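Local coordinates for protein CptN Toxin (Eubacterium rectale DSM 17629, PDB 4RMO) that serves as the toxin of a type III toxin-antitoxin system implicated in bacteriophage resistance, is bound by its pseudoknot antitoxin RNA, and is probably an endoribonuclease, at residues Gln90-Ile95 with Lys128-Leu133; Ile48-Arg53 with Ser85-Gln90. All blocks are in the same frame, centred on the assembly; numbering follows the deposited sequence.

Interaction 2 comes first along the chain: residues 48-53 hold the end of strand 44-51, and after a loop of 31 residues, including helix 54-65 and strand 75-78, strand 84-87 returns to pair with it. Gln90 ends segment 85-90 and begins segment 90-95 of interaction 1, whose 32-residue loop leaves strand 93-96 and passes through strands 100-106 and 109-110 before helix 116-134 closes it. The two loops are therefore in series, joined at Gln90, neither crossing nor nesting. Strands 84-87 and 93-96 both pair with strand 44-51, and helix 116-134 packs beside the turn between them. Met92 CB meets Ile48 CG1, and Val129 touches Ile89 O, so the contacts adjoin.

Interaction 1 of 2, residues Gln90-Ile95 with Lys128-Leu133; sequences QDMFPI and KVLGML. With nucleotides of chain B.
A short 3-10 turn at Gln90 leads through Asp91 and Met92 into strand 93-96, and this bend lies beside the helical segment Lys128-Leu133. The backbones come closest at Gln90 and Val129, 6.7 Å from CA to CA, and diverge as the strand departs. Contact between the segments is apolar and rests on Met92, a selenomethionine. Its CG occupies the crowded position between the backbone N and carbonyl carbon (chi1 66°), and the chain bends again at chi3, laying its end on the helix. The SE atom of Met92 stands 4.0 Å from CG1 of Val129, while SE and CE both meet CB of Leu130, the two side chains crossing at about a right angle. One turn on, CD1 of Leu133 reaches CG of Met92 at 4.3 Å. Beyond Met92, Leu130 also packs on Trp46 and Ile146. Gln90 and Asp91, beside the Met92 packing, point away from the helix and read RNA bases of chain B. The extended Gln90 side chain pairs with U4: its OE1 accepts from N3 at 2.7 Å, and its NE2 donates to O4 along a nearly straight bond of 172°. The Asp91 carboxylate grips G3 with two prongs, OD2 taking N1 at 2.8 Å and OD1 taking N2 at 2.8 Å. Gln90 NE2 also donates to Asp91 OD2 over 3.1 Å, approaching from above the carboxylate plane. On another side of the helix, Met132 packs its CG and SE against the adenine of A7. Three N-H groups converge on the Asp91 carboxylate, which should favour its ionised form. The NE2 bond to OD2 orients the Gln90 amide, consistent with selection of N3-H and O4 of uracil, while the carboxylate matches N1-H and N2-H of guanine.

Interaction 2 of 2, residues Ile48-Arg53 with Ser85-Gln90; sequences IPLSSR and SAFLIQ. With nucleotides of chain B.
Ser51 OG is held by two hydrogen bonds. It accepts from Arg53 N, 3.1 Å away, with an N-H...O angle of 166° in an ST turn that ends strand 44-51 just before helix 54-65, where Arg53 is the N-cap residue; its second bond is to a modified side chain of another protein chain. Strand 48-51 runs antiparallel to strand 85-87. Ser51 and Ala86 form a hydrogen-bonded pair, with Ser51 N to Ala86 O at 3.0 Å and Ala86 N to Ser51 O at 2.9 Å. Ala86 O is also met by the CA-H of Leu50, the CA lying 3.2 Å from it. Leu50 and Phe87 follow as the non-hydrogen-bonded pair. Their side chains lie side by side and point the same way, so that Leu50 CD2 sits over the centre of the Phe87 ring in a CH-pi contact, 3.7 Å from the centroid and 14° off the normal. CG of each is anti to its own carbonyl carbon, and Tyr33 meets the phenyl ring edge-to-face. Ile48 brings CG2, anti to its backbone N, to within 4.1 Å of Phe87 CB, and its CD1 reaches CG1 of Ile89. Past the pair, Leu88 is the centre of an inverse gamma turn, yet its N still bonds to Pro49 O, nearly along the C=O axis (174°). Leu88 CD1 packs 3.5 Å from O6 of G3 of chain B. Arg53 NH1 reaches OP1 of A2 at 2.9 Å. Three backbone hydrogen bonds and the Leu50-Phe87 CH-pi contact thus hold the two segments together, while the bonds of Ser51, Ser85 and Arg53 to another protein chain, and of Arg53 to the RNA backbone, are consistent with this strand end serving both partners.

Interaction 1 of 2, residues Gln90-Ile95 with Lys128-Leu133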
loop_
_atom_site.group_PDB
_atom_site.type_symbol
_atom_site.label_atom_id
_atom_site.label_comp_id
_atom_site.label_asym_id
_atom_site.label_seq_id
_atom_site.Cartn_x
_atom_site.Cartn_y
_atom_site.Cartn_z
ATOM N N GLN A 90 -6.654 -23.029 7.772
ATOM C CA GLN A 90 -6.276 -24.442 7.736
ATOM C C GLN A 90 -7.364 -25.357 7.179
ATOM O O GLN A 90 -7.064 -26.336 6.512
ATOM C CB GLN A 90 -5.913 -24.910 9.153
ATOM C CG GLN A 90 -7.017 -24.674 10.170
ATOM C CD GLN A 90 -6.631 -25.082 11.555
ATOM O OE1 GLN A 90 -5.466 -25.002 11.944
ATOM N NE2 GLN A 90 -7.633 -25.475 12.358
ATOM N N ASP A 91 -8.631 -25.013 7.444
ATOM C CA ASP A 91 -9.747 -25.904 7.165
ATOM C C ASP A 91 -10.606 -25.382 6.048
ATOM O O ASP A 91 -11.798 -25.701 5.943
ATOM C CB ASP A 91 -10.581 -26.081 8.418
ATOM C CG ASP A 91 -9.849 -26.840 9.480
ATOM O OD1 ASP A 91 -9.151 -27.808 9.151
ATOM O OD2 ASP A 91 -10.016 -26.516 10.680
HETATM N N MSE A 92 -10.013 -24.570 5.208
HETATM C CA MSE A 92 -10.765 -24.013 4.086
HETATM C C MSE A 92 -11.140 -25.091 3.106
HETATM O O MSE A 92 -10.462 -26.129 3.023
HETATM C CB MSE A 92 -9.923 -22.975 3.374
HETATM C CG MSE A 92 -8.698 -23.624 2.713
HETATM SE SE MSE A 92 -7.496 -22.217 2.031
HETATM C CE MSE A 92 -8.594 -21.478 0.596
ATOM N N PHE A 93 -12.167 -24.829 2.307
ATOM C CA PHE A 93 -12.691 -25.861 1.429
ATOM C C PHE A 93 -13.537 -25.281 0.340
ATOM O O PHE A 93 -13.962 -24.136 0.428
ATOM C CB PHE A 93 -13.564 -26.839 2.248
ATOM C CG PHE A 93 -14.771 -26.171 2.872
ATOM C CD1 PHE A 93 -15.955 -26.048 2.179
ATOM C CD2 PHE A 93 -14.707 -25.686 4.148
ATOM C CE1 PHE A 93 -17.057 -25.477 2.752
ATOM C CE2 PHE A 93 -15.797 -25.078 4.738
ATOM C CZ PHE A 93 -16.989 -24.962 4.018
ATOM N N PRO A 94 -13.781 -26.054 -0.708
ATOM C CA PRO A 94 -14.531 -25.523 -1.838
ATOM C C PRO A 94 -15.983 -25.847 -1.822
ATOM O O PRO A 94 -16.394 -26.816 -1.217
ATOM C CB PRO A 94 -13.893 -26.221 -3.018
ATOM C CG PRO A 94 -13.481 -27.546 -2.473
ATOM C CD PRO A 94 -13.183 -27.355 -1.014
ATOM N N ILE A 95 -16.766 -25.026 -2.490
ATOM C CA ILE A 95 -18.192 -25.193 -2.492
ATOM C C ILE A 95 -18.793 -24.607 -3.780
ATOM O O ILE A 95 -18.121 -23.883 -4.507
ATOM C CB ILE A 95 -18.800 -24.494 -1.279
ATOM C CG1 ILE A 95 -20.165 -25.059 -0.962
ATOM C CG2 ILE A 95 -18.945 -22.997 -1.487
ATOM C CD1 ILE A 95 -20.533 -24.883 0.495
ATOM N N LYS A 128 -1.659 -18.952 0.175
ATOM C CA LYS A 128 -0.531 -19.677 0.641
ATOM C C LYS A 128 -0.949 -21.055 1.225
ATOM O O LYS A 128 -0.365 -22.087 0.899
ATOM C CB LYS A 128 0.171 -18.877 1.713
ATOM C CG LYS A 128 1.404 -19.552 2.240
ATOM C CD LYS A 128 2.240 -18.658 3.134
ATOM C CE LYS A 128 3.381 -19.470 3.770
ATOM N NZ LYS A 128 4.127 -18.756 4.861
ATOM N N VAL A 129 -1.943 -21.054 2.102
ATOM C CA VAL A 129 -2.369 -22.277 2.712
ATOM C C VAL A 129 -2.889 -23.260 1.653
ATOM O O VAL A 129 -2.562 -24.439 1.673
ATOM C CB VAL A 129 -3.435 -22.029 3.771
ATOM C CG1 VAL A 129 -4.181 -23.317 4.070
ATOM C CG2 VAL A 129 -2.793 -21.469 5.018
ATOM N N LEU A 130 -3.714 -22.773 0.747
ATOM C CA LEU A 130 -4.230 -23.633 -0.299
ATOM C C LEU A 130 -3.086 -24.185 -1.162
ATOM O O LEU A 130 -3.128 -25.338 -1.613
ATOM C CB LEU A 130 -5.221 -22.890 -1.145
ATOM C CG LEU A 130 -5.823 -23.694 -2.288
ATOM C CD1 LEU A 130 -6.500 -24.920 -1.735
ATOM C CD2 LEU A 130 -6.791 -22.822 -3.080
ATOM N N GLY A 131 -2.071 -23.367 -1.406
ATOM C CA GLY A 131 -0.933 -23.808 -2.218
ATOM C C GLY A 131 -0.207 -24.954 -1.563
ATOM O O GLY A 131 0.201 -25.902 -2.220
HETATM N N MSE A 132 -0.037 -24.834 -0.269
HETATM C CA MSE A 132 0.610 -25.842 0.514
HETATM C C MSE A 132 -0.225 -27.132 0.653
HETATM O O MSE A 132 0.315 -28.228 0.520
HETATM C CB MSE A 132 0.894 -25.271 1.898
HETATM C CG MSE A 132 2.039 -24.256 1.883
HETATM SE SE MSE A 132 2.215 -23.383 3.442
HETATM C CE MSE A 132 3.018 -24.577 4.390
ATOM N N LEU A 133 -1.536 -26.988 0.876
ATOM C CA LEU A 133 -2.430 -28.136 0.905
ATOM C C LEU A 133 -2.378 -28.929 -0.406
ATOM O O LEU A 133 -2.339 -30.137 -0.389
ATOM C CB LEU A 133 -3.881 -27.689 1.157
ATOM C CG LEU A 133 -4.130 -27.115 2.542
ATOM C CD1 LEU A 133 -5.581 -26.602 2.655
ATOM C CD2 LEU A 133 -3.849 -28.177 3.596
ATOM P P G B 3 -8.412 -30.749 20.556
ATOM O OP1 G B 3 -7.697 -31.034 21.783
ATOM O OP2 G B 3 -8.720 -29.324 20.208
ATOM O "O5'" G B 3 -7.685 -31.300 19.265
ATOM C "C5'" G B 3 -7.343 -32.682 19.128
ATOM C "C4'" G B 3 -7.025 -32.984 17.678
ATOM O "O4'" G B 3 -8.209 -32.706 16.877
ATOM C "C3'" G B 3 -5.932 -32.139 17.046
ATOM O "O3'" G B 3 -4.636 -32.707 17.234
ATOM C "C2'" G B 3 -6.306 -32.197 15.576
ATOM O "O2'" G B 3 -5.857 -33.365 14.923
ATOM C "C1'" G B 3 -7.829 -32.139 15.643
ATOM N N9 G B 3 -8.345 -30.773 15.584
ATOM C C8 G B 3 -8.584 -29.935 16.641
ATOM N N7 G B 3 -8.982 -28.748 16.276
ATOM C C5 G B 3 -9.034 -28.815 14.892
ATOM C C6 G B 3 -9.402 -27.838 13.945
ATOM O O6 G B 3 -9.817 -26.696 14.145
ATOM N N1 G B 3 -9.306 -28.322 12.643
ATOM C C2 G B 3 -8.869 -29.574 12.300
ATOM N N2 G B 3 -8.809 -29.844 10.989
ATOM N N3 G B 3 -8.515 -30.495 13.178
ATOM C C4 G B 3 -8.636 -30.055 14.448
ATOM P P A B 7 8.819 -24.998 5.663
ATOM O OP1 A B 7 9.455 -25.783 6.740
ATOM O OP2 A B 7 9.234 -23.615 5.355
ATOM O "O5'" A B 7 8.997 -25.784 4.309
ATOM C "C5'" A B 7 8.643 -27.160 4.237
ATOM C "C4'" A B 7 8.064 -27.471 2.883
ATOM O "O4'" A B 7 6.709 -26.984 2.805
ATOM C "C3'" A B 7 8.728 -26.861 1.658
ATOM O "O3'" A B 7 9.902 -27.578 1.272
ATOM C "C2'" A B 7 7.620 -27.002 0.623
ATOM O "O2'" A B 7 7.533 -28.298 0.070
ATOM C "C1'" A B 7 6.367 -26.707 1.461
ATOM N N9 A B 7 5.926 -25.311 1.395
ATOM C C8 A B 7 6.238 -24.316 2.292
ATOM N N7 A B 7 5.783 -23.139 1.954
ATOM C C5 A B 7 5.081 -23.379 0.786
ATOM C C6 A B 7 4.349 -22.535 -0.048
ATOM N N6 A B 7 4.198 -21.227 0.186
ATOM N N1 A B 7 3.778 -23.077 -1.147
ATOM C C2 A B 7 3.947 -24.393 -1.374
ATOM N N3 A B 7 4.634 -25.286 -0.665
ATOM C C4 A B 7 5.170 -24.710 0.423
ATOM P P U B 4 -3.584 -32.075 18.274
ATOM O OP1 U B 4 -2.848 -33.226 18.828
ATOM O OP2 U B 4 -4.286 -31.121 19.167
ATOM O "O5'" U B 4 -2.660 -31.163 17.350
ATOM C "C5'" U B 4 -1.923 -31.741 16.258
ATOM C "C4'" U B 4 -1.146 -30.660 15.545
ATOM O "O4'" U B 4 -2.086 -29.838 14.783
ATOM C "C3'" U B 4 -0.378 -29.680 16.437
ATOM O "O3'" U B 4 0.708 -29.084 15.727
ATOM C "C2'" U B 4 -1.374 -28.539 16.606
ATOM O "O2'" U B 4 -0.830 -27.285 16.960
ATOM C "C1'" U B 4 -1.969 -28.487 15.201
ATOM N N1 U B 4 -3.289 -27.874 15.126
ATOM C C2 U B 4 -3.492 -26.884 14.191
ATOM O O2 U B 4 -2.629 -26.514 13.424
ATOM N N3 U B 4 -4.755 -26.348 14.184
ATOM C C4 U B 4 -5.807 -26.693 15.011
ATOM O O4 U B 4 -6.901 -26.164 14.848
ATOM C C5 U B 4 -5.513 -27.732 15.949
ATOM C C6 U B 4 -4.298 -28.276 15.972
#

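Interaction 2 of 2, residues Ile48-Arg53 with Ser85-Gln90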
loop_
_atom_site.group_PDB
_atom_site.type_symbol
_atom_site.label_atom_id
_atom_site.label_comp_id
_atom_site.label_asym_id
_atom_site.label_seq_id
_atom_site.Cartn_x
_atom_site.Cartn_y
_atom_site.Cartn_z
ATOM N N ILE A 48 -13.929 -20.256 4.160
ATOM C CA ILE A 48 -13.191 -20.440 5.409
ATOM C C ILE A 48 -14.150 -20.437 6.585
ATOM O O ILE A 48 -14.898 -19.485 6.808
ATOM C CB ILE A 48 -12.176 -19.303 5.591
ATOM C CG1 ILE A 48 -11.238 -19.242 4.365
ATOM C CG2 ILE A 48 -11.373 -19.487 6.861
ATOM C CD1 ILE A 48 -10.326 -18.044 4.378
ATOM N N PRO A 49 -14.120 -21.501 7.383
ATOM C CA PRO A 49 -14.987 -21.542 8.521
ATOM C C PRO A 49 -14.468 -20.672 9.671
ATOM O O PRO A 49 -13.280 -20.606 9.853
ATOM C CB PRO A 49 -14.911 -23.030 8.945
ATOM C CG PRO A 49 -13.568 -23.476 8.523
ATOM C CD PRO A 49 -13.286 -22.704 7.251
ATOM N N LEU A 50 -15.363 -20.097 10.479
ATOM C CA LEU A 50 -14.976 -19.370 11.665
ATOM C C LEU A 50 -15.271 -20.091 12.962
ATOM O O LEU A 50 -16.193 -20.908 13.034
ATOM C CB LEU A 50 -15.681 -18.026 11.742
ATOM C CG LEU A 50 -15.666 -17.053 10.571
ATOM C CD1 LEU A 50 -16.006 -15.647 11.086
ATOM C CD2 LEU A 50 -14.382 -17.021 9.784
ATOM N N SER A 51 -14.495 -19.760 13.987
ATOM C CA SER A 51 -14.736 -20.189 15.320
ATOM C C SER A 51 -14.569 -18.983 16.268
ATOM O O SER A 51 -13.713 -18.135 16.060
ATOM C CB SER A 51 -13.793 -21.291 15.674
ATOM O OG SER A 51 -13.821 -21.571 17.084
ATOM N N SER A 52 -15.338 -18.940 17.348
ATOM C CA SER A 52 -15.129 -17.929 18.396
ATOM C C SER A 52 -14.302 -18.421 19.569
ATOM O O SER A 52 -14.303 -17.793 20.615
ATOM C CB SER A 52 -16.478 -17.364 18.860
ATOM O OG SER A 52 -17.303 -18.380 19.339
ATOM N N ARG A 53 -13.649 -19.582 19.454
ATOM C CA ARG A 53 -12.852 -20.125 20.557
ATOM C C ARG A 53 -11.463 -19.490 20.564
ATOM O O ARG A 53 -10.486 -20.124 20.199
ATOM C CB ARG A 53 -12.758 -21.636 20.469
ATOM C CG ARG A 53 -14.142 -22.261 20.583
ATOM C CD ARG A 53 -14.199 -23.755 20.744
ATOM N NE ARG A 53 -15.567 -24.135 21.019
ATOM C CZ ARG A 53 -15.893 -25.176 21.744
ATOM N NH1 ARG A 53 -14.938 -25.976 22.229
ATOM N NH2 ARG A 53 -17.162 -25.408 21.994
ATOM N N SER A 85 -13.021 -13.012 15.949
ATOM C CA SER A 85 -13.293 -14.296 15.326
ATOM C C SER A 85 -12.013 -14.905 14.780
ATOM O O SER A 85 -11.195 -14.199 14.193
ATOM C CB SER A 85 -14.242 -14.117 14.142
ATOM O OG SER A 85 -15.494 -13.566 14.536
ATOM N N ALA A 86 -11.890 -16.226 14.908
ATOM C CA ALA A 86 -10.837 -16.965 14.311
ATOM C C ALA A 86 -11.240 -17.548 12.954
ATOM O O ALA A 86 -12.239 -18.218 12.848
ATOM C CB ALA A 86 -10.398 -18.080 15.233
ATOM N N PHE A 87 -10.435 -17.261 11.935
ATOM C CA PHE A 87 -10.603 -17.743 10.593
ATOM C C PHE A 87 -9.735 -18.973 10.516
ATOM O O PHE A 87 -8.516 -18.853 10.634
ATOM C CB PHE A 87 -10.105 -16.731 9.593
ATOM C CG PHE A 87 -11.033 -15.561 9.373
ATOM C CD1 PHE A 87 -11.242 -14.604 10.372
ATOM C CD2 PHE A 87 -11.623 -15.364 8.147
ATOM C CE1 PHE A 87 -12.046 -13.521 10.140
ATOM C CE2 PHE A 87 -12.425 -14.283 7.904
ATOM C CZ PHE A 87 -12.658 -13.372 8.910
ATOM N N LEU A 88 -10.346 -20.148 10.395
ATOM C CA LEU A 88 -9.583 -21.384 10.389
ATOM C C LEU A 88 -9.218 -21.680 8.936
ATOM O O LEU A 88 -9.797 -22.533 8.270
ATOM C CB LEU A 88 -10.314 -22.531 11.031
ATOM C CG LEU A 88 -10.909 -22.347 12.435
ATOM C CD1 LEU A 88 -11.226 -23.688 13.111
ATOM C CD2 LEU A 88 -10.107 -21.469 13.326
ATOM N N ILE A 89 -8.220 -20.948 8.465
ATOM C CA ILE A 89 -7.824 -21.005 7.080
ATOM C C ILE A 89 -7.314 -22.426 6.781
ATOM O O ILE A 89 -7.497 -22.940 5.677
ATOM C CB ILE A 89 -6.736 -19.944 6.800
ATOM C CG1 ILE A 89 -7.265 -18.567 7.241
ATOM C CG2 ILE A 89 -6.365 -19.940 5.338
ATOM C CD1 ILE A 89 -6.356 -17.389 6.920
ATOM N N GLN A 90 -6.654 -23.029 7.772
ATOM C CA GLN A 90 -6.276 -24.442 7.736
ATOM C C GLN A 90 -7.364 -25.357 7.179
ATOM O O GLN A 90 -7.064 -26.336 6.512
ATOM C CB GLN A 90 -5.913 -24.910 9.153
ATOM C CG GLN A 90 -7.017 -24.674 10.170
ATOM C CD GLN A 90 -6.631 -25.082 11.555
ATOM O OE1 GLN A 90 -5.466 -25.002 11.944
ATOM N NE2 GLN A 90 -7.633 -25.475 12.358
ATOM P P U B 4 -3.584 -32.075 18.274
ATOM O OP1 U B 4 -2.848 -33.226 18.828
ATOM O OP2 U B 4 -4.286 -31.121 19.167
ATOM O "O5'" U B 4 -2.660 -31.163 17.350
ATOM C "C5'" U B 4 -1.923 -31.741 16.258
ATOM C "C4'" U B 4 -1.146 -30.660 15.545
ATOM O "O4'" U B 4 -2.086 -29.838 14.783
ATOM C "C3'" U B 4 -0.378 -29.680 16.437
ATOM O "O3'" U B 4 0.708 -29.084 15.727
ATOM C "C2'" U B 4 -1.374 -28.539 16.606
ATOM O "O2'" U B 4 -0.830 -27.285 16.960
ATOM C "C1'" U B 4 -1.969 -28.487 15.201
ATOM N N1 U B 4 -3.289 -27.874 15.126
ATOM C C2 U B 4 -3.492 -26.884 14.191
ATOM O O2 U B 4 -2.629 -26.514 13.424
ATOM N N3 U B 4 -4.755 -26.348 14.184
ATOM C C4 U B 4 -5.807 -26.693 15.011
ATOM O O4 U B 4 -6.901 -26.164 14.848
ATOM C C5 U B 4 -5.513 -27.732 15.949
ATOM C C6 U B 4 -4.298 -28.276 15.972
ATOM P P A B 2 -12.949 -27.417 19.619
ATOM O OP1 A B 2 -12.562 -26.800 20.882
ATOM O OP2 A B 2 -12.600 -26.759 18.335
ATOM O "O5'" A B 2 -12.406 -28.907 19.507
ATOM C "C5'" A B 2 -12.578 -29.839 20.604
ATOM C "C4'" A B 2 -12.202 -31.219 20.134
ATOM O "O4'" A B 2 -13.040 -31.585 18.994
ATOM C "C3'" A B 2 -10.776 -31.381 19.591
ATOM O "O3'" A B 2 -9.788 -31.604 20.577
ATOM C "C2'" A B 2 -10.912 -32.621 18.726
ATOM O "O2'" A B 2 -11.005 -33.787 19.495
ATOM C "C1'" A B 2 -12.276 -32.381 18.087
ATOM N N9 A B 2 -12.178 -31.667 16.830
ATOM C C8 A B 2 -12.443 -30.348 16.570
ATOM N N7 A B 2 -12.315 -30.024 15.306
ATOM C C5 A B 2 -11.996 -31.222 14.688
ATOM C C6 A B 2 -11.745 -31.555 13.347
ATOM N N6 A B 2 -11.783 -30.668 12.346
ATOM N N1 A B 2 -11.462 -32.844 13.064
ATOM C C2 A B 2 -11.426 -33.727 14.067
ATOM N N3 A B 2 -11.644 -33.534 15.368
ATOM C C4 A B 2 -11.937 -32.247 15.611
ATOM P P G B 3 -8.412 -30.749 20.556
ATOM O OP1 G B 3 -7.697 -31.034 21.783
ATOM O OP2 G B 3 -8.720 -29.324 20.208
ATOM O "O5'" G B 3 -7.685 -31.300 19.265
ATOM C "C5'" G B 3 -7.343 -32.682 19.128
ATOM C "C4'" G B 3 -7.025 -32.984 17.678
ATOM O "O4'" G B 3 -8.209 -32.706 16.877
ATOM C "C3'" G B 3 -5.932 -32.139 17.046
ATOM O "O3'" G B 3 -4.636 -32.707 17.234
ATOM C "C2'" G B 3 -6.306 -32.197 15.576
ATOM O "O2'" G B 3 -5.857 -33.365 14.923
ATOM C "C1'" G B 3 -7.829 -32.139 15.643
ATOM N N9 G B 3 -8.345 -30.773 15.584
ATOM C C8 G B 3 -8.584 -29.935 16.641
ATOM N N7 G B 3 -8.982 -28.748 16.276
ATOM C C5 G B 3 -9.034 -28.815 14.892
ATOM C C6 G B 3 -9.402 -27.838 13.945
ATOM O O6 G B 3 -9.817 -26.696 14.145
ATOM N N1 G B 3 -9.306 -28.322 12.643
ATOM C C2 G B 3 -8.869 -29.574 12.300
ATOM N N2 G B 3 -8.809 -29.844 10.989
ATOM N N3 G B 3 -8.515 -30.495 13.178
ATOM C C4 G B 3 -8.636 -30.055 14.448
#